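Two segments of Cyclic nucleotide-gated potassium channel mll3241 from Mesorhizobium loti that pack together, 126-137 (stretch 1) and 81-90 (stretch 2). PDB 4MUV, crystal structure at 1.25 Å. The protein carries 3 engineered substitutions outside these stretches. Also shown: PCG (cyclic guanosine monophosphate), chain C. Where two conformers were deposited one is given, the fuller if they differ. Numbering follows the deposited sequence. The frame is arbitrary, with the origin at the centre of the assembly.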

# COMPACT_ATOMS: atom_id res chain seq x y z
N GLU A 126 11.36 -5.52 7.55
CA GLU A 126 11.07 -5.58 8.98
C GLU A 126 9.97 -4.61 9.38
O GLU A 126 9.14 -4.94 10.24
CB GLU A 126 12.35 -5.30 9.79
CG GLU A 126 12.20 -5.53 11.30
CD GLU A 126 12.07 -7.00 11.67
OE1 GLU A 126 11.85 -7.84 10.78
OE2 GLU A 126 12.20 -7.32 12.87
N ILE A 127 9.96 -3.42 8.78
CA ILE A 127 8.87 -2.48 9.05
C ILE A 127 7.53 -3.09 8.65
O ILE A 127 6.56 -3.00 9.40
CB ILE A 127 9.08 -1.13 8.36
CG1 ILE A 127 10.21 -0.39 9.08
CG2 ILE A 127 7.80 -0.28 8.35
CD1 ILE A 127 10.82 0.74 8.27
N PHE A 128 7.47 -3.75 7.49
CA PHE A 128 6.20 -4.38 7.08
C PHE A 128 5.82 -5.50 8.06
O PHE A 128 4.66 -5.63 8.45
CB PHE A 128 6.31 -4.95 5.67
CG PHE A 128 6.34 -3.92 4.56
CD1 PHE A 128 5.53 -2.82 4.58
CD2 PHE A 128 7.22 -4.08 3.50
CE1 PHE A 128 5.56 -1.92 3.55
CE2 PHE A 128 7.24 -3.18 2.47
CZ PHE A 128 6.42 -2.10 2.50
N ARG A 129 6.80 -6.31 8.45
CA ARG A 129 6.54 -7.45 9.32
C ARG A 129 6.01 -6.94 10.67
O ARG A 129 5.03 -7.48 11.21
CB ARG A 129 7.81 -8.30 9.51
CG ARG A 129 7.56 -9.63 10.28
CD ARG A 129 8.84 -10.40 10.58
NE ARG A 129 9.69 -9.68 11.53
CZ ARG A 129 9.50 -9.65 12.85
NH1 ARG A 129 8.49 -10.31 13.40
NH2 ARG A 129 10.32 -8.96 13.61
N LYS A 130 6.64 -5.91 11.22
CA LYS A 130 6.20 -5.36 12.50
C LYS A 130 4.86 -4.64 12.41
O LYS A 130 4.07 -4.71 13.34
CB LYS A 130 7.27 -4.45 13.09
CG LYS A 130 8.47 -5.22 13.58
CD LYS A 130 9.52 -4.29 14.17
CE LYS A 130 10.73 -5.07 14.61
NZ LYS A 130 11.87 -4.20 15.02
N THR A 131 4.60 -3.96 11.31
CA THR A 131 3.31 -3.30 11.10
C THR A 131 2.19 -4.35 11.07
O THR A 131 1.14 -4.16 11.69
CB THR A 131 3.32 -2.45 9.81
OG1 THR A 131 4.24 -1.37 9.97
CG2 THR A 131 1.95 -1.87 9.55
N ALA A 132 2.42 -5.48 10.40
CA ALA A 132 1.44 -6.57 10.37
C ALA A 132 1.19 -7.09 11.79
O ALA A 132 0.03 -7.28 12.18
CB ALA A 132 1.92 -7.69 9.46
N LEU A 133 2.25 -7.28 12.56
CA LEU A 133 2.10 -7.70 13.95
C LEU A 133 1.32 -6.70 14.79
O LEU A 133 0.45 -7.08 15.57
CB LEU A 133 3.46 -7.96 14.60
CG LEU A 133 4.16 -9.24 14.20
CD1 LEU A 133 5.52 -9.25 14.82
CD2 LEU A 133 3.37 -10.47 14.65
N GLU A 134 1.63 -5.42 14.65
CA GLU A 134 0.93 -4.39 15.38
C GLU A 134 -0.57 -4.44 15.11
O GLU A 134 -1.38 -4.27 16.00
CB GLU A 134 1.52 -3.04 14.94
CG GLU A 134 0.87 -1.83 15.54
CD GLU A 134 1.19 -0.55 14.79
OE1 GLU A 134 2.32 -0.44 14.26
OE2 GLU A 134 0.29 0.32 14.72
N ARG A 135 -0.90 -4.61 13.83
CA ARG A 135 -2.29 -4.59 13.39
C ARG A 135 -3.02 -5.85 13.89
O ARG A 135 -4.14 -5.76 14.36
CB ARG A 135 -2.36 -4.36 11.87
CG ARG A 135 -1.99 -2.91 11.55
CD ARG A 135 -1.68 -2.63 10.12
NE ARG A 135 -1.44 -1.20 9.96
CZ ARG A 135 -1.19 -0.57 8.82
NH1 ARG A 135 -1.01 -1.23 7.70
NH2 ARG A 135 -1.07 0.74 8.81
N ARG A 136 -2.37 -7.00 13.82
CA ARG A 136 -2.91 -8.22 14.44
C ARG A 136 -3.12 -7.99 15.94
O ARG A 136 -4.10 -8.46 16.51
CB ARG A 136 -2.01 -9.43 14.20
CG ARG A 136 -1.99 -9.95 12.77
CD ARG A 136 -3.34 -10.46 12.26
NE ARG A 136 -3.22 -11.09 10.94
CZ ARG A 136 -4.23 -11.54 10.20
NH1 ARG A 136 -5.48 -11.47 10.61
NH2 ARG A 136 -3.98 -12.09 9.01
N GLY A 137 -2.20 -7.27 16.59
CA GLY A 137 -2.31 -6.98 18.01
C GLY A 137 -3.49 -6.09 18.33
O GLY A 137 -4.23 -6.30 19.30
PA PCG C . -4.57 -6.86 4.52
O1A PCG C . -3.79 -7.36 3.32
O2A PCG C . -5.02 -7.88 5.50
O5' PCG C . -5.80 -6.08 4.00
C5' PCG C . -6.46 -5.24 4.83
C4' PCG C . -5.44 -4.24 5.41
O4' PCG C . -5.92 -3.18 6.32
C3' PCG C . -4.48 -4.93 6.11
O3' PCG C . -3.66 -5.78 5.25
C2' PCG C . -3.69 -3.74 6.80
O2' PCG C . -2.63 -3.32 5.94
C1' PCG C . -4.64 -2.73 6.98
N9 PCG C . -4.95 -2.34 8.33
C8 PCG C . -4.73 -1.12 8.91
N7 PCG C . -5.03 -1.14 10.21
C5 PCG C . -5.45 -2.42 10.47
C6 PCG C . -5.90 -3.06 11.68
O6 PCG C . -6.00 -2.50 12.80
N1 PCG C . -6.24 -4.38 11.53
C2 PCG C . -6.13 -5.09 10.34
N2 PCG C . -6.47 -6.39 10.32
N3 PCG C . -5.71 -4.52 9.17
C4 PCG C . -5.37 -3.16 9.30
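Stretch 2 (81-90) AFFGEMALIS

At the apolar centre of the contact, A132 CB meets M86 CG at 3.7 Å and I89 CD1 at 3.9 Å. The backbones come nearest at small A132, whose CA lies 5.4 Å from the CA of M86. One turn back toward the N terminus, F128 CB lies 4.1 Å from the same I89 CD1, so the isoleucine tip reaches both residues. Stretch 2 enters as a short strand at F82 and F83, turns at G84, whose backbone angles (97/-3) suit glycine, and continues as a helix through S90. That helix crosses the helix of stretch 1 at -109°, with 9.5 Å between axes at closest approach.

From the strand, F82, in the p rotamer, receives the edge of F128 on its ring face, planes at 84° and centroids 5.2 Å apart, while I127 CG2 approaches the F82 ring edge, 4.2 Å from CZ.

Outward, R136 lays its guanidinium face over the M86 methyl, NE to CE 3.2 Å. R135, extended beyond chi1, ties strand to helix: its NH1 donates to F82 O and to E85 OE2, each at 2.9 Å, the latter a salt bridge. E85 OE2 also accepts a hydrogen bond from PCG O2' at 2.7 Å, so one carboxylate oxygen joins the contact between the stretches to the cyclic nucleotide.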

# COMPACT_ATOMS: atom_id res chain seq x y z
N ALA A 81 0.82 6.70 5.04
CA ALA A 81 0.45 5.40 5.57
C ALA A 81 0.38 4.37 4.46
O ALA A 81 0.38 4.73 3.28
CB ALA A 81 -0.90 5.49 6.30
N PHE A 82 0.26 3.10 4.83
CA PHE A 82 0.15 2.03 3.84
C PHE A 82 -0.73 0.93 4.39
O PHE A 82 -0.92 0.80 5.60
CB PHE A 82 1.52 1.50 3.39
CG PHE A 82 2.38 1.01 4.51
CD1 PHE A 82 2.16 -0.23 5.10
CD2 PHE A 82 3.42 1.79 4.99
CE1 PHE A 82 2.95 -0.68 6.14
CE2 PHE A 82 4.22 1.34 6.03
CZ PHE A 82 3.97 0.09 6.60
N PHE A 83 -1.31 0.16 3.47
CA PHE A 83 -2.16 -0.97 3.83
C PHE A 83 -2.10 -2.03 2.74
O PHE A 83 -1.75 -1.75 1.60
CB PHE A 83 -3.58 -0.49 4.09
CG PHE A 83 -4.28 0.09 2.89
CD1 PHE A 83 -4.17 1.43 2.59
CD2 PHE A 83 -5.07 -0.71 2.09
CE1 PHE A 83 -4.81 1.95 1.47
CE2 PHE A 83 -5.70 -0.18 0.97
CZ PHE A 83 -5.58 1.13 0.67
N GLY A 84 -2.48 -3.26 3.12
CA GLY A 84 -2.47 -4.39 2.21
C GLY A 84 -1.25 -5.27 2.32
O GLY A 84 -1.16 -6.30 1.65
N GLU A 85 -0.30 -4.87 3.17
CA GLU A 85 0.91 -5.66 3.37
C GLU A 85 0.64 -7.01 4.04
O GLU A 85 1.35 -7.96 3.80
CB GLU A 85 1.95 -4.90 4.20
CG GLU A 85 1.67 -4.71 5.70
CD GLU A 85 0.48 -3.78 5.96
OE1 GLU A 85 0.21 -2.89 5.13
OE2 GLU A 85 -0.20 -3.96 6.99
N MET A 86 -0.40 -7.11 4.86
CA MET A 86 -0.57 -8.31 5.65
C MET A 86 -0.80 -9.53 4.79
O MET A 86 -0.22 -10.59 5.03
CB MET A 86 -1.68 -8.14 6.68
CG MET A 86 -1.33 -7.14 7.77
SD MET A 86 -2.71 -6.62 8.81
CE MET A 86 -2.95 -8.12 9.75
N ALA A 87 -1.65 -9.41 3.77
CA ALA A 87 -1.94 -10.55 2.90
C ALA A 87 -0.70 -10.95 2.11
O ALA A 87 -0.50 -12.13 1.82
CB ALA A 87 -3.05 -10.23 1.96
N LEU A 88 0.12 -9.97 1.75
CA LEU A 88 1.34 -10.26 1.00
C LEU A 88 2.38 -11.01 1.84
O LEU A 88 3.09 -11.87 1.31
CB LEU A 88 1.94 -9.00 0.41
CG LEU A 88 1.03 -8.17 -0.50
CD1 LEU A 88 1.79 -6.99 -1.10
CD2 LEU A 88 0.45 -9.03 -1.60
N ILE A 89 2.44 -10.69 3.12
CA ILE A 89 3.38 -11.37 4.02
C ILE A 89 2.93 -12.76 4.45
O ILE A 89 3.73 -13.66 4.55
CB ILE A 89 3.56 -10.61 5.32
CG1 ILE A 89 4.18 -9.27 5.04
CG2 ILE A 89 4.45 -11.42 6.33
CD1 ILE A 89 4.05 -8.28 6.19
N SER A 90 1.66 -12.89 4.81
CA SER A 90 1.15 -14.15 5.36
C SER A 90 0.64 -15.13 4.28
O SER A 90 0.55 -16.32 4.53
CB SER A 90 0.05 -13.87 6.39
OG SER A 90 -1.10 -13.39 5.74
O HOH W 1 0.82 2.77 7.72